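Local coordinates for protein porin B (Pseudomonas putida, PDB 4GEY) that forms a beta-barrel channel in the outer membrane of pseudomonads, through which carbohydrates such as glucose are probably taken up, at residues F158-P162 against W292-Q296; A209-S215 against S228-I234. The protein carries 2 engineered substitutions. The contacts are given in a common frame with arbitrary orientation. Residue numbers count along the deposited sequence, not the author numbering.

Interaction 1: residues F158-P162 against W292-Q296; sequences FNSFP and WVVAQ
Asn159, Trp292 and Gln296 carry most of this contact, in which an irregular loop, 158-162, lies against the strand 292-296; their end-to-end directions differ by 38°. The loop is extended except at Asn159, whose backbone turns into the left-handed region (60/27) and comes nearest Val294, 6.8 Å between CA atoms. From there the Asn159 side chain (chi1 t) lies over the indole: CB sits 3.8 Å from the centroid of the five-membered ring of Trp292, 13° off its normal, a CH-pi contact. Trp292 takes the p rotamer, pointing toward the loop, and its CZ2 also meets Phe158 CB at 4.3 Å. Asn159 ND2 gives a hydrogen bond of 3.0 Å to a water, while Asn159 OD1 is held by Ser173 and Val175 and Trp292 NE1 by Glu238. At the other end Gln296 (chi1 m, chi2 t) rises from the strand so that its CD is 3.9 Å from Phe161 CE1 and its NE2 3.6 Å from Pro162 CD. Between these ends, Phe161 CD1 packs on Val294 CG1 at 3.8 Å. Trp292, Val294 and Gln296 all point toward the loop, as expected of a porin loop folded inside the barrel against its wall. Strands 248-259 and 309-319 flank 292-296, Phe161 stacking edge-to-face with Phe313 of the latter, and Phe158 reaches Pro236 and Glu238 on strand 232-245.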
loop_
_atom_site.group_PDB
_atom_site.type_symbol
_atom_site.label_atom_id
_atom_site.label_comp_id
_atom_site.label_asym_id
_atom_site.label_seq_id
_atom_site.Cartn_x
_atom_site.Cartn_y
_atom_site.Cartn_z
ATOM N N PHE A 158 4.183 -8.137 5.927
ATOM C CA PHE A 158 3.866 -9.062 4.853
ATOM C C PHE A 158 3.718 -8.321 3.523
ATOM O O PHE A 158 3.148 -7.222 3.483
ATOM C CB PHE A 158 2.591 -9.837 5.214
ATOM C CG PHE A 158 2.721 -10.675 6.472
ATOM C CD1 PHE A 158 2.431 -10.142 7.709
ATOM C CD2 PHE A 158 3.133 -11.994 6.404
ATOM C CE1 PHE A 158 2.543 -10.909 8.852
ATOM C CE2 PHE A 158 3.254 -12.758 7.531
ATOM C CZ PHE A 158 2.962 -12.216 8.763
ATOM N N ASN A 159 4.261 -8.897 2.447
ATOM C CA ASN A 159 4.025 -8.368 1.101
ATOM C C ASN A 159 4.521 -6.924 1.018
ATOM O O ASN A 159 4.028 -6.116 0.235
ATOM C CB ASN A 159 2.523 -8.479 0.778
ATOM C CG ASN A 159 2.173 -8.045 -0.643
ATOM O OD1 ASN A 159 1.190 -7.333 -0.861
ATOM N ND2 ASN A 159 2.972 -8.469 -1.609
ATOM N N SER A 160 5.499 -6.602 1.856
ATOM C CA SER A 160 5.983 -5.229 1.987
ATOM C C SER A 160 6.693 -4.741 0.737
ATOM O O SER A 160 7.462 -5.483 0.129
ATOM C CB SER A 160 6.919 -5.122 3.181
ATOM O OG SER A 160 6.325 -5.644 4.339
ATOM N N PHE A 161 6.432 -3.485 0.375
ATOM C CA PHE A 161 7.022 -2.828 -0.802
ATOM C C PHE A 161 7.133 -1.342 -0.444
ATOM O O PHE A 161 6.298 -0.841 0.296
ATOM C CB PHE A 161 6.117 -3.045 -2.029
ATOM C CG PHE A 161 6.719 -2.577 -3.343
ATOM C CD1 PHE A 161 7.742 -3.293 -3.956
ATOM C CD2 PHE A 161 6.236 -1.434 -3.977
ATOM C CE1 PHE A 161 8.289 -2.863 -5.153
ATOM C CE2 PHE A 161 6.773 -0.999 -5.181
ATOM C CZ PHE A 161 7.803 -1.706 -5.770
ATOM N N PRO A 162 8.170 -0.636 -0.946
ATOM C CA PRO A 162 8.359 0.781 -0.577
ATOM C C PRO A 162 7.258 1.692 -1.108
ATOM O O PRO A 162 6.320 1.254 -1.782
ATOM C CB PRO A 162 9.693 1.154 -1.238
ATOM C CG PRO A 162 10.405 -0.135 -1.449
ATOM C CD PRO A 162 9.308 -1.159 -1.724
ATOM N N TRP A 292 0.990 -14.164 -3.495
ATOM C CA TRP A 292 1.693 -12.970 -3.949
ATOM C C TRP A 292 3.174 -13.216 -4.151
ATOM O O TRP A 292 3.768 -14.110 -3.527
ATOM C CB TRP A 292 1.494 -11.814 -2.979
ATOM C CG TRP A 292 2.268 -11.916 -1.709
ATOM C CD1 TRP A 292 3.609 -11.674 -1.530
ATOM C CD2 TRP A 292 1.749 -12.242 -0.417
ATOM N NE1 TRP A 292 3.953 -11.852 -0.212
ATOM C CE2 TRP A 292 2.832 -12.199 0.494
ATOM C CE3 TRP A 292 0.477 -12.576 0.060
ATOM C CZ2 TRP A 292 2.678 -12.477 1.851
ATOM C CZ3 TRP A 292 0.328 -12.855 1.406
ATOM C CH2 TRP A 292 1.424 -12.800 2.288
ATOM N N VAL A 293 3.758 -12.418 -5.039
ATOM C CA VAL A 293 5.196 -12.416 -5.244
ATOM C C VAL A 293 5.652 -10.966 -5.235
ATOM O O VAL A 293 5.009 -10.095 -5.827
ATOM C CB VAL A 293 5.631 -13.074 -6.599
ATOM C CG1 VAL A 293 7.127 -12.892 -6.817
ATOM C CG2 VAL A 293 5.272 -14.559 -6.653
ATOM N N VAL A 294 6.746 -10.701 -4.534
ATOM C CA VAL A 294 7.417 -9.419 -4.659
ATOM C C VAL A 294 8.862 -9.685 -4.974
ATOM O O VAL A 294 9.505 -10.509 -4.323
ATOM C CB VAL A 294 7.366 -8.592 -3.380
ATOM C CG1 VAL A 294 7.687 -7.128 -3.711
ATOM C CG2 VAL A 294 6.000 -8.717 -2.723
ATOM N N ALA A 295 9.373 -8.990 -5.977
ATOM C CA ALA A 295 10.761 -9.131 -6.329
ATOM C C ALA A 295 11.364 -7.755 -6.563
ATOM O O ALA A 295 10.762 -6.909 -7.216
ATOM C CB ALA A 295 10.899 -10.004 -7.554
ATOM N N GLN A 296 12.544 -7.532 -5.998
ATOM C CA GLN A 296 13.288 -6.300 -6.205
ATOM C C GLN A 296 14.749 -6.672 -6.317
ATOM O O GLN A 296 15.258 -7.445 -5.515
ATOM C CB GLN A 296 13.106 -5.358 -5.025
ATOM C CG GLN A 296 11.676 -4.953 -4.725
ATOM C CD GLN A 296 11.594 -4.112 -3.467
ATOM O OE1 GLN A 296 11.269 -4.614 -2.388
ATOM N NE2 GLN A 296 11.911 -2.823 -3.593
HETATM O O HOH W 1 2.553 -8.222 -4.526
#

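Interaction 2: residues A209-S215 against S228-I234; sequences AFEQNPS and SGTKGAI
Two backbone hydrogen bonds of 2.8 Å, Phe210 N to Ile234 O and Ile234 N to Phe210 O, fix the antiparallel register. Gln212 N then donates to Gly232 O (3.0 Å), but Gln212 O accepts from Lys231 N (2.8 Å), so Lys231 and Gly232 together face Gln212 in a classic beta bulge. Glu211 and Ala233 form the non-hydrogen-bonded pair between. Beyond the bulge, Asn213 (chi1 t) reaches across, ND2 donating to Ser228 O (2.8 Å) and to Glu211 OE2 (3.1 Å), whose carboxylate also accepts from Trp191 N through OE1; Asn213 OD1 accepts from Ser215 N (3.2 Å), closing an Asx turn, and from Ser215 OG (2.9 Å). Gly229, at 86/-2, has no room for a CB beside Asn213 OD1. Phe210, Gln212 and Ile234 share one face of the sheet, with Phe210 CB 4.5 Å from Ile234 CB and Gln212 CB 3.9 Å from Ile234 CG1; Pro214 CD rests on Lys231 CG at 3.7 Å. This is the base of a beta-hairpin between neighbouring barrel strands, with a long connecting loop.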
loop_
_atom_site.group_PDB
_atom_site.type_symbol
_atom_site.label_atom_id
_atom_site.label_comp_id
_atom_site.label_asym_id
_atom_site.label_seq_id
_atom_site.Cartn_x
_atom_site.Cartn_y
_atom_site.Cartn_z
ATOM N N ALA A 209 -1.259 -13.666 12.500
ATOM C CA ALA A 209 -2.702 -13.722 12.687
ATOM C C ALA A 209 -3.201 -12.314 13.014
ATOM O O ALA A 209 -2.830 -11.734 14.037
ATOM C CB ALA A 209 -3.056 -14.698 13.787
ATOM N N PHE A 210 -4.021 -11.762 12.124
ATOM C CA PHE A 210 -4.536 -10.404 12.275
ATOM C C PHE A 210 -6.034 -10.433 12.510
ATOM O O PHE A 210 -6.779 -11.096 11.780
ATOM C CB PHE A 210 -4.246 -9.564 11.028
ATOM C CG PHE A 210 -2.788 -9.333 10.778
ATOM C CD1 PHE A 210 -1.978 -10.356 10.300
ATOM C CD2 PHE A 210 -2.226 -8.094 11.009
ATOM C CE1 PHE A 210 -0.631 -10.134 10.076
ATOM C CE2 PHE A 210 -0.878 -7.874 10.793
ATOM C CZ PHE A 210 -0.084 -8.892 10.325
ATOM N N GLU A 211 -6.467 -9.732 13.550
ATOM C CA GLU A 211 -7.875 -9.495 13.753
ATOM C C GLU A 211 -8.388 -8.848 12.474
ATOM O O GLU A 211 -7.768 -7.927 11.957
ATOM C CB GLU A 211 -8.069 -8.549 14.930
ATOM C CG GLU A 211 -9.337 -7.734 14.863
ATOM C CD GLU A 211 -9.307 -6.559 15.806
ATOM O OE1 GLU A 211 -8.206 -6.000 16.022
ATOM O OE2 GLU A 211 -10.385 -6.202 16.336
ATOM N N GLN A 212 -9.496 -9.357 11.947
ATOM C CA GLN A 212 -10.087 -8.809 10.737
ATOM C C GLN A 212 -11.458 -8.240 11.117
ATOM O O GLN A 212 -12.389 -8.978 11.462
ATOM C CB GLN A 212 -10.099 -9.871 9.617
ATOM C CG GLN A 212 -11.382 -10.062 8.824
ATOM C CD GLN A 212 -11.822 -8.827 8.062
ATOM O OE1 GLN A 212 -11.052 -7.877 7.885
ATOM N NE2 GLN A 212 -13.085 -8.830 7.613
ATOM N N ASN A 213 -11.546 -6.913 11.094
ATOM C CA ASN A 213 -12.634 -6.185 11.747
ATOM C C ASN A 213 -12.942 -4.888 11.015
ATOM O O ASN A 213 -12.363 -3.856 11.334
ATOM C CB ASN A 213 -12.221 -5.863 13.190
ATOM C CG ASN A 213 -13.316 -5.158 13.991
ATOM O OD1 ASN A 213 -14.342 -4.722 13.455
ATOM N ND2 ASN A 213 -13.086 -5.038 15.298
ATOM N N PRO A 214 -13.869 -4.938 10.043
ATOM C CA PRO A 214 -14.246 -3.819 9.161
ATOM C C PRO A 214 -14.591 -2.531 9.900
ATOM O O PRO A 214 -14.439 -1.457 9.326
ATOM C CB PRO A 214 -15.495 -4.335 8.449
ATOM C CG PRO A 214 -15.356 -5.798 8.471
ATOM C CD PRO A 214 -14.651 -6.150 9.757
ATOM N N SER A 215 -15.040 -2.633 11.147
ATOM C CA SER A 215 -15.359 -1.441 11.915
ATOM C C SER A 215 -14.123 -0.560 12.169
ATOM O O SER A 215 -14.255 0.631 12.455
ATOM C CB SER A 215 -16.068 -1.797 13.226
ATOM O OG SER A 215 -15.133 -2.040 14.259
ATOM N N SER A 228 -14.647 -5.628 19.293
ATOM C CA SER A 228 -16.023 -5.723 18.789
ATOM C C SER A 228 -16.118 -5.488 17.282
ATOM O O SER A 228 -15.414 -4.639 16.728
ATOM C CB SER A 228 -16.951 -4.748 19.522
ATOM O OG SER A 228 -16.862 -3.445 18.971
ATOM N N GLY A 229 -17.002 -6.237 16.625
ATOM C CA GLY A 229 -17.125 -6.182 15.179
ATOM C C GLY A 229 -16.173 -7.085 14.400
ATOM O O GLY A 229 -16.225 -7.118 13.177
ATOM N N THR A 230 -15.293 -7.803 15.097
ATOM C CA THR A 230 -14.430 -8.806 14.467
ATOM C C THR A 230 -15.231 -9.846 13.669
ATOM O O THR A 230 -16.177 -10.458 14.189
ATOM C CB THR A 230 -13.571 -9.536 15.521
ATOM O OG1 THR A 230 -12.612 -8.625 16.062
ATOM C CG2 THR A 230 -12.838 -10.718 14.909
ATOM N N LYS A 231 -14.851 -10.041 12.406
ATOM C CA LYS A 231 -15.564 -10.974 11.535
ATOM C C LYS A 231 -14.808 -12.292 11.360
ATOM O O LYS A 231 -15.359 -13.274 10.870
ATOM C CB LYS A 231 -15.881 -10.334 10.173
ATOM C CG LYS A 231 -16.843 -9.123 10.233
ATOM C CD LYS A 231 -18.148 -9.467 10.949
ATOM C CE LYS A 231 -19.098 -8.277 11.037
ATOM N NZ LYS A 231 -20.246 -8.518 11.978
ATOM N N GLY A 232 -13.560 -12.307 11.804
ATOM C CA GLY A 232 -12.666 -13.419 11.574
ATOM C C GLY A 232 -11.217 -12.981 11.691
ATOM O O GLY A 232 -10.909 -11.980 12.324
ATOM N N ALA A 233 -10.324 -13.732 11.062
ATOM C CA ALA A 233 -8.893 -13.504 11.190
ATOM C C ALA A 233 -8.260 -13.587 9.819
ATOM O O ALA A 233 -8.700 -14.372 8.980
ATOM C CB ALA A 233 -8.284 -14.569 12.109
ATOM N N ILE A 234 -7.232 -12.789 9.579
ATOM C CA ILE A 234 -6.415 -12.993 8.386
ATOM C C ILE A 234 -5.097 -13.632 8.772
ATOM O O ILE A 234 -4.439 -13.226 9.722
ATOM C CB ILE A 234 -6.133 -11.699 7.599
ATOM C CG1 ILE A 234 -7.442 -11.089 7.084
ATOM C CG2 ILE A 234 -5.148 -11.979 6.444
ATOM C CD1 ILE A 234 -7.239 -9.857 6.221
#

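Overall arrangement
Following the chain from its N terminus, the loop 158-162, after strand 145-149, comes first, and interaction 1 joins it to strand 282-298, 130 residues later. Inside that span the chain runs up to 209-215 at the end of strand 203-212, makes an excursion of 12 residues without helix or strand, and returns at 228-234 into strand 232-245. Interaction 2 thus closes a short loop nested within the long one closed by interaction 1. One links consecutive strands; the other ties a loop to a strand distant in sequence. Their centres are 23 Å apart, yet they touch where Phe158 CE1 packs 3.5 Å from Phe210 CE1, and both reach the same antiparallel barrel sheet.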